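Local coordinates for protein syndapin (Drosophila melanogaster, PDB 3I2W) that binds membrane phospholipids through its dimeric F-BAR domain, the part given here, and probably serves endocytosis by regulating the internalization of plasma membrane proteins, at the interface of chains A and B. Numbering follows the deposited sequence. Chains: chain A/B, Syndapin.

The four contacts run along the long interface of the F-BAR homodimer; all distances here are between C-alpha centres. Contact 3 and contact 4 lie in the middle, about 10 Å apart; they share A:Ile37, and both pair helix 11-58 with its counterpart and with helix 63-105 of chain B. Contact 2 lies about 25 Å from contact 4, where helices 11-58 and 185-240 of chain A meet helix 264-275 and the B:Tyr62 loop of chain B. Contact 1, about 56 Å from contact 2, joins helix 248-260 of chain A to helix 169-240 of chain B. Two-fold symmetry repeats each contact, clasping the subunits over a long stretch.

Contact 1: the interface of chains A and B. Residues chain A 256, 259-262; chain B 230, 234.
B:Lys230 and B:Phe234, one turn apart on the long helix 169-240, reach chain A through different first torsions. In B:Lys230 CG stands anti to the backbone N (chi1 -159°), and the chain stays extended until it bends at chi4, 115°, which turns the ammonium toward the end of helix 248-260. In B:Phe234 CG is anti to the carbonyl carbon instead (chi1 -77°), bringing one face of the ring under the CG2 methyl of A:Ile259. This is part of the helical dimer interface of the F-BAR domain.

The NZ of B:Lys230 donates to the backbone O of A:Ala262 at 2.6 Å, in the carbonyl plane and on a lone pair. A weak second bond runs from the same NZ to A:Asn260 O. The lysine thus lies at the C-terminal end of helix 248-260, where its charge may suit the helix dipole. Nearer the backbone, B:Lys230 CG packs on A:Ala262 CB at 3.7 Å.

The CG2 methyl of A:Ile259 sits over the centre of the B:Phe234 ring, 3.5 Å from its centroid, a CH-pi contact. The two side chains pass in opposite directions, and the other branch, CD1, reaches the backbone N of B:Phe234 at 3.6 Å. At the ring edge, in plane, lies A:Asn260 OD1.

Contact 2: the interface of chains A and B. Residues chain A 16, 222, 226; chain B 61-62, 268, 271.
A:Arg16, on helix 11-58, runs across the indole of B:Trp271 from its CB to its guanidinium. The CB touches the six-membered ring at CZ2 of B:Trp271, 3.8 Å away. The CD lies over the centre of that ring, 3.7 Å from its centroid, in a CH-pi contact. The chain bends at chi3, 77°, beyond which NE and CZ continue over the indole toward its five-membered ring. There NH1 stands 3.4 Å from the ring centroid in a cation-pi contact, the guanidinium and indole planes being 16° apart. On the opposite face of the guanidinium sits CG of A:Glu222, so the flat group lies between a side chain of its own subunit and the indole of the other.

The same NH1 donates to the phenolic OH of B:Tyr62 at 2.9 Å, the oxygen lying 24° out of the guanidinium plane. That B:Tyr62 OH donates in turn to A:Glu222 OE1, 2.8 Å away, on the anti side and somewhat out of the carboxylate plane. A:Glu222 CG meets the CD2 methyl of B:Leu268 at 3.6 Å.

The hydrogen-bonded Arg-Tyr-Glu chain holds B:Tyr62, and the stack on B:Trp271 holds helix 264-275, against two long helices of the other subunit, helping secure the F-BAR dimer away from its centre.

Contact 3: the interface of chains A and B. Residues chain A 37, 41, 45, 83; chain B 37-38, 41, 83.
The two copies of Tyr41 stack across the dimer: the A:Tyr41 and B:Tyr41 rings lie with planes 10° apart and centroids 4.3 Å apart, offset so that B:Tyr41 CD2 comes over the centre of the A:Tyr41 ring. Each ring leaves helix 11-58 with CG anti to the backbone N (chi1 -171° in A:Tyr41, and close to that in its twin), which points both side chains into the interface. On its other face A:Tyr41 carries the CD1 methyl of A:Leu45, held 3.7 Å above the ring plane, so this ring is covered by a neighbour from its own chain and by its twin.

Turned at nearly a right angle to the stack is the imidazole of B:His83, whose plane makes 89° with that of A:Tyr41 in an edge-to-face contact. The imidazole of A:His83 comes near the hydroxyl of B:Tyr41 in the corresponding place.

The carboxylate of B:Glu38 meets the in-plane edge of A:Tyr41, its own plane turned steeply to that of the ring. A:Tyr41 OH donates to B:Glu38 OE2 at 2.8 Å, on the syn side but tilted out of the carboxylate plane; its bond to OE1 is weak. Beside this pair, the CG2 methyl of B:Ile37 packs against both A:Tyr41 CE1 and A:Leu45 CD2, while A:Ile37 CG2 comes to B:Tyr41 CE1 at 4.0 Å.

This aromatic stack links the first long helices of the two subunits at the heart of the F-BAR dimer.

Contact 4: the interface of chains A and B. Residues chain A 34, 37-38, 240; chain B 45, 48, 75-76.
A:Arg34 meets B:Glu75 in a salt bridge of the F-BAR dimer's helical core, between helix 11-58 of chain A and helix 63-105 of chain B. Two nitrogens of A:Arg34 grip one oxygen end-on: NH1 reaches B:Glu75 OE1 at 2.7 Å, nearly along the C-O axis, and NH2 reaches the same OE1 at 2.8 Å, using the syn lone pair of OE1. The guanidinium and carboxylate planes are 13° apart, and OE1 lies in the guanidinium plane. The NH2 bond to OE2 is weak.

Within chain A, NE of A:Arg34 donates to A:Glu38 OE2 at 2.9 Å, a bond of 165° at the hydrogen that comes from above the carboxylate plane. Held at NE by A:Glu38 and at its NH1/NH2 end by B:Glu75, the guanidinium is restrained in rotation.

A methyl lies against each face, offset toward the rim: CD2 of B:Leu45 on one, CD2 of A:Leu240 on the other. A bend at chi2, 54°, carries the arginine chain past B:Trp48, whose CZ2 touches A:Arg34 CB at 3.7 Å; guanidinium and indole planes stand almost perpendicular. At the root of the tryptophan side chain, the CD1 branch of A:Ile37 packs on CB of B:Trp48 at 3.7 Å, and A:Ile37 CG2 comes to B:Leu45 CD2 at 4.0 Å.

Contact 1: the interface of chains A and B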
# COMPACT_ATOMS: atom_id res chain seq x y z
N SER A 256 0.57 18.12 5.10
CA SER A 256 -0.46 19.10 5.28
C SER A 256 0.01 20.47 4.83
O SER A 256 -0.82 21.23 4.39
CB SER A 256 -0.98 19.15 6.70
OG SER A 256 0.14 19.55 7.39
N ILE A 259 -0.91 20.60 1.10
CA ILE A 259 -2.32 20.93 0.97
C ILE A 259 -2.62 22.40 1.30
O ILE A 259 -3.32 23.11 0.56
CB ILE A 259 -3.15 20.04 1.88
CG1 ILE A 259 -3.06 18.62 1.36
CG2 ILE A 259 -4.58 20.39 1.81
CD1 ILE A 259 -3.92 17.64 2.12
N ASN A 260 -2.08 22.88 2.40
CA ASN A 260 -2.32 24.24 2.83
C ASN A 260 -1.82 25.30 1.86
O ASN A 260 -2.15 26.44 1.98
CB ASN A 260 -1.67 24.48 4.19
CG ASN A 260 -2.47 25.40 5.03
OD1 ASN A 260 -3.60 25.74 4.70
ND2 ASN A 260 -1.89 25.82 6.12
N ASN A 261 -1.02 24.93 0.90
CA ASN A 261 -0.60 25.90 -0.06
C ASN A 261 -1.56 26.10 -1.21
O ASN A 261 -1.30 26.92 -2.07
CB ASN A 261 0.74 25.50 -0.62
CG ASN A 261 1.84 25.92 0.26
OD1 ASN A 261 2.99 25.65 -0.03
ND2 ASN A 261 1.52 26.58 1.37
N ALA A 262 -2.63 25.33 -1.27
CA ALA A 262 -3.55 25.52 -2.33
C ALA A 262 -4.05 26.93 -2.07
O ALA A 262 -4.48 27.26 -0.95
CB ALA A 262 -4.68 24.53 -2.21
N LYS B 230 -9.71 21.48 -1.76
CA LYS B 230 -8.74 21.69 -0.70
C LYS B 230 -9.16 20.96 0.60
O LYS B 230 -8.32 20.38 1.31
CB LYS B 230 -8.53 23.17 -0.47
CG LYS B 230 -7.23 23.43 0.20
CD LYS B 230 -7.28 24.69 1.03
CE LYS B 230 -5.93 24.94 1.70
NZ LYS B 230 -5.26 26.16 1.25
N PHE B 234 -7.50 17.68 2.80
CA PHE B 234 -7.28 17.55 4.25
C PHE B 234 -8.01 16.36 4.82
O PHE B 234 -7.50 15.66 5.71
CB PHE B 234 -7.80 18.76 5.01
CG PHE B 234 -6.91 20.00 4.94
CD1 PHE B 234 -5.59 19.97 5.36
CD2 PHE B 234 -7.42 21.20 4.51
CE1 PHE B 234 -4.79 21.11 5.31
CE2 PHE B 234 -6.61 22.35 4.48
CZ PHE B 234 -5.30 22.29 4.88

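Contact 2: the interface of chains A and B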
# COMPACT_ATOMS: atom_id res chain seq x y z
N ARG A 16 13.57 -33.06 20.34
CA ARG A 16 13.50 -31.64 20.62
C ARG A 16 14.76 -30.92 20.16
O ARG A 16 14.67 -29.83 19.70
CB ARG A 16 13.13 -31.31 22.07
CG ARG A 16 13.18 -29.81 22.37
CD ARG A 16 12.73 -29.43 23.77
NE ARG A 16 13.81 -29.76 24.68
CZ ARG A 16 13.91 -29.44 25.96
NH1 ARG A 16 13.01 -28.68 26.55
NH2 ARG A 16 14.95 -29.85 26.63
N GLU A 222 18.65 -26.38 25.43
CA GLU A 222 17.36 -25.86 24.99
C GLU A 222 17.11 -24.47 25.50
O GLU A 222 16.55 -23.63 24.80
CB GLU A 222 16.24 -26.71 25.47
CG GLU A 222 14.89 -26.11 25.22
CD GLU A 222 14.45 -26.21 23.76
OE1 GLU A 222 13.21 -26.08 23.51
OE2 GLU A 222 15.34 -26.41 22.89
N LEU A 226 15.77 -20.76 23.77
CA LEU A 226 14.57 -20.08 24.24
C LEU A 226 14.92 -18.65 24.58
O LEU A 226 14.12 -17.70 24.40
CB LEU A 226 13.94 -20.77 25.45
CG LEU A 226 13.55 -22.24 25.30
CD1 LEU A 226 12.69 -22.65 26.50
CD2 LEU A 226 12.86 -22.63 23.96
N GLU B 61 7.07 -25.72 18.55
CA GLU B 61 7.36 -24.72 19.58
C GLU B 61 6.25 -24.84 20.63
O GLU B 61 5.14 -25.28 20.28
CB GLU B 61 7.49 -23.32 18.97
CG GLU B 61 7.84 -22.26 19.96
CD GLU B 61 9.29 -22.22 20.32
OE1 GLU B 61 10.15 -21.68 19.59
OE2 GLU B 61 9.61 -22.73 21.40
N TYR B 62 6.55 -24.56 21.90
CA TYR B 62 5.59 -24.78 23.00
C TYR B 62 5.71 -23.69 24.05
O TYR B 62 6.63 -22.87 24.03
CB TYR B 62 5.84 -26.15 23.70
CG TYR B 62 7.29 -26.29 24.26
CD1 TYR B 62 8.37 -26.40 23.39
CD2 TYR B 62 7.57 -26.24 25.62
CE1 TYR B 62 9.68 -26.50 23.82
CE2 TYR B 62 8.92 -26.34 26.07
CZ TYR B 62 9.97 -26.47 25.14
OH TYR B 62 11.34 -26.56 25.48
N LEU B 268 10.79 -24.72 30.34
CA LEU B 268 11.56 -25.89 30.60
C LEU B 268 10.97 -26.77 31.67
O LEU B 268 11.04 -27.98 31.55
CB LEU B 268 13.00 -25.55 30.95
CG LEU B 268 13.87 -25.04 29.82
CD1 LEU B 268 15.14 -24.72 30.45
CD2 LEU B 268 14.08 -26.09 28.78
N TRP B 271 8.51 -28.87 30.53
CA TRP B 271 8.95 -29.89 29.56
C TRP B 271 9.34 -31.17 30.27
O TRP B 271 9.01 -32.25 29.81
CB TRP B 271 10.09 -29.41 28.69
CG TRP B 271 10.60 -30.51 27.79
CD1 TRP B 271 11.59 -31.37 28.07
CD2 TRP B 271 10.13 -30.84 26.48
NE1 TRP B 271 11.77 -32.23 27.03
CE2 TRP B 271 10.89 -31.91 26.03
CE3 TRP B 271 9.16 -30.31 25.62
CZ2 TRP B 271 10.71 -32.47 24.78
CZ3 TRP B 271 8.96 -30.89 24.38
CH2 TRP B 271 9.71 -31.95 23.98

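Contact 3: the interface of chains A and B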
# COMPACT_ATOMS: atom_id res chain seq x y z
N ILE A 37 5.58 -9.11 2.28
CA ILE A 37 4.37 -8.35 2.42
C ILE A 37 4.67 -6.87 2.59
O ILE A 37 3.97 -6.05 2.03
CB ILE A 37 3.56 -8.91 3.59
CG1 ILE A 37 3.01 -10.27 3.18
CG2 ILE A 37 2.38 -8.07 3.92
CD1 ILE A 37 2.39 -11.08 4.27
N TYR A 41 3.44 -3.77 -0.09
CA TYR A 41 2.81 -2.52 0.20
C TYR A 41 3.61 -1.40 -0.42
O TYR A 41 3.07 -0.53 -1.02
CB TYR A 41 2.75 -2.36 1.70
CG TYR A 41 1.93 -1.19 2.20
CD1 TYR A 41 0.71 -0.90 1.67
CD2 TYR A 41 2.40 -0.42 3.21
CE1 TYR A 41 0.01 0.15 2.12
CE2 TYR A 41 1.72 0.63 3.65
CZ TYR A 41 0.53 0.92 3.12
OH TYR A 41 -0.18 1.96 3.65
N LEU A 45 2.46 1.14 -3.39
CA LEU A 45 2.39 2.52 -3.18
C LEU A 45 3.06 3.25 -4.32
O LEU A 45 2.50 4.20 -4.83
CB LEU A 45 2.98 2.88 -1.82
CG LEU A 45 2.01 2.43 -0.72
CD1 LEU A 45 2.61 2.61 0.55
CD2 LEU A 45 0.68 3.15 -0.71
N HIS A 83 8.41 1.22 4.79
CA HIS A 83 8.19 -0.18 4.78
C HIS A 83 9.36 -0.86 4.12
O HIS A 83 9.63 -2.03 4.37
CB HIS A 83 6.86 -0.49 4.12
CG HIS A 83 5.70 -0.20 5.01
ND1 HIS A 83 5.12 1.05 5.11
CD2 HIS A 83 5.08 -0.96 5.93
CE1 HIS A 83 4.19 1.03 6.03
NE2 HIS A 83 4.14 -0.18 6.54
N ILE B 37 -5.18 -0.55 -2.25
CA ILE B 37 -3.89 -0.83 -1.73
C ILE B 37 -3.92 -1.08 -0.22
O ILE B 37 -3.24 -2.00 0.27
CB ILE B 37 -2.88 0.23 -2.15
CG1 ILE B 37 -2.49 -0.07 -3.57
CG2 ILE B 37 -1.66 0.21 -1.27
CD1 ILE B 37 -2.03 1.13 -4.34
N GLU B 38 -4.72 -0.34 0.53
CA GLU B 38 -4.71 -0.55 1.97
C GLU B 38 -5.46 -1.82 2.28
O GLU B 38 -4.99 -2.61 3.09
CB GLU B 38 -5.20 0.66 2.75
CG GLU B 38 -4.64 1.99 2.25
CD GLU B 38 -3.29 2.29 2.82
OE1 GLU B 38 -3.15 2.12 4.01
OE2 GLU B 38 -2.36 2.71 2.10
N TYR B 41 -3.13 -4.78 1.69
CA TYR B 41 -2.03 -4.99 2.57
C TYR B 41 -2.63 -5.77 3.72
O TYR B 41 -2.11 -6.80 4.12
CB TYR B 41 -1.45 -3.63 3.02
CG TYR B 41 -0.41 -3.58 4.18
CD1 TYR B 41 0.64 -4.49 4.27
CD2 TYR B 41 -0.48 -2.59 5.13
CE1 TYR B 41 1.58 -4.43 5.32
CE2 TYR B 41 0.47 -2.50 6.18
CZ TYR B 41 1.47 -3.44 6.28
OH TYR B 41 2.42 -3.32 7.28
N HIS B 83 -5.45 -0.72 8.87
CA HIS B 83 -5.50 -0.38 7.47
C HIS B 83 -6.90 -0.56 6.86
O HIS B 83 -7.21 0.17 5.94
CB HIS B 83 -4.39 -1.02 6.65
CG HIS B 83 -3.05 -0.39 6.87
ND1 HIS B 83 -2.31 -0.59 8.02
CD2 HIS B 83 -2.31 0.42 6.09
CE1 HIS B 83 -1.19 0.11 7.96
NE2 HIS B 83 -1.17 0.72 6.78

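Contact 4: the interface of chains A and B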
# COMPACT_ATOMS: atom_id res chain seq x y z
N ARG A 34 7.02 -11.87 6.14
CA ARG A 34 6.44 -10.62 6.59
C ARG A 34 7.11 -9.55 5.75
O ARG A 34 6.46 -8.76 5.06
CB ARG A 34 6.71 -10.44 8.05
CG ARG A 34 6.26 -9.17 8.63
CD ARG A 34 4.79 -8.87 8.38
NE ARG A 34 4.49 -7.54 8.91
CZ ARG A 34 4.02 -7.33 10.12
NH1 ARG A 34 3.72 -8.35 10.86
NH2 ARG A 34 3.81 -6.14 10.58
N ILE A 37 5.58 -9.11 2.28
CA ILE A 37 4.37 -8.35 2.42
C ILE A 37 4.67 -6.87 2.59
O ILE A 37 3.97 -6.05 2.03
CB ILE A 37 3.56 -8.91 3.59
CG1 ILE A 37 3.01 -10.27 3.18
CG2 ILE A 37 2.38 -8.07 3.92
CD1 ILE A 37 2.39 -11.08 4.27
N GLU A 38 5.70 -6.52 3.32
CA GLU A 38 5.96 -5.10 3.53
C GLU A 38 6.40 -4.55 2.18
O GLU A 38 6.00 -3.45 1.75
CB GLU A 38 7.09 -4.87 4.58
CG GLU A 38 6.80 -5.36 6.00
CD GLU A 38 5.56 -4.70 6.58
OE1 GLU A 38 5.60 -3.47 6.66
OE2 GLU A 38 4.55 -5.36 6.94
N LEU A 240 9.34 -3.38 13.67
CA LEU A 240 8.00 -3.28 13.14
C LEU A 240 7.29 -2.10 13.84
O LEU A 240 6.18 -1.75 13.51
CB LEU A 240 7.26 -4.58 13.42
CG LEU A 240 7.23 -5.58 12.30
CD1 LEU A 240 8.59 -5.94 11.86
CD2 LEU A 240 6.61 -6.74 12.88
N LEU B 45 -1.72 -9.45 5.22
CA LEU B 45 -1.37 -9.64 6.57
C LEU B 45 -2.23 -10.72 7.20
O LEU B 45 -1.76 -11.49 8.00
CB LEU B 45 -1.53 -8.33 7.35
CG LEU B 45 -0.43 -7.31 7.12
CD1 LEU B 45 -0.79 -6.04 7.78
CD2 LEU B 45 0.91 -7.77 7.59
N TRP B 48 -1.44 -14.17 6.08
CA TRP B 48 -0.18 -14.57 6.59
C TRP B 48 -0.36 -15.06 7.99
O TRP B 48 0.11 -16.12 8.37
CB TRP B 48 0.73 -13.35 6.60
CG TRP B 48 2.07 -13.55 7.17
CD1 TRP B 48 3.10 -14.17 6.60
CD2 TRP B 48 2.54 -13.04 8.41
NE1 TRP B 48 4.22 -14.11 7.41
CE2 TRP B 48 3.89 -13.40 8.53
CE3 TRP B 48 1.97 -12.29 9.42
CZ2 TRP B 48 4.65 -13.06 9.61
CZ3 TRP B 48 2.75 -11.94 10.50
CH2 TRP B 48 4.07 -12.33 10.59
N GLU B 75 -0.08 -8.81 16.41
CA GLU B 75 0.41 -7.53 15.88
C GLU B 75 -0.12 -7.24 14.48
O GLU B 75 -0.71 -6.20 14.22
CB GLU B 75 1.91 -7.52 15.75
CG GLU B 75 2.42 -6.19 15.39
CD GLU B 75 2.90 -6.00 13.92
OE1 GLU B 75 2.97 -6.96 13.10
OE2 GLU B 75 3.26 -4.82 13.64
N SER B 76 0.08 -8.18 13.59
CA SER B 76 -0.28 -7.97 12.24
C SER B 76 -1.81 -7.94 12.14
O SER B 76 -2.36 -7.52 11.12
CB SER B 76 0.29 -9.11 11.42
OG SER B 76 -0.39 -10.32 11.73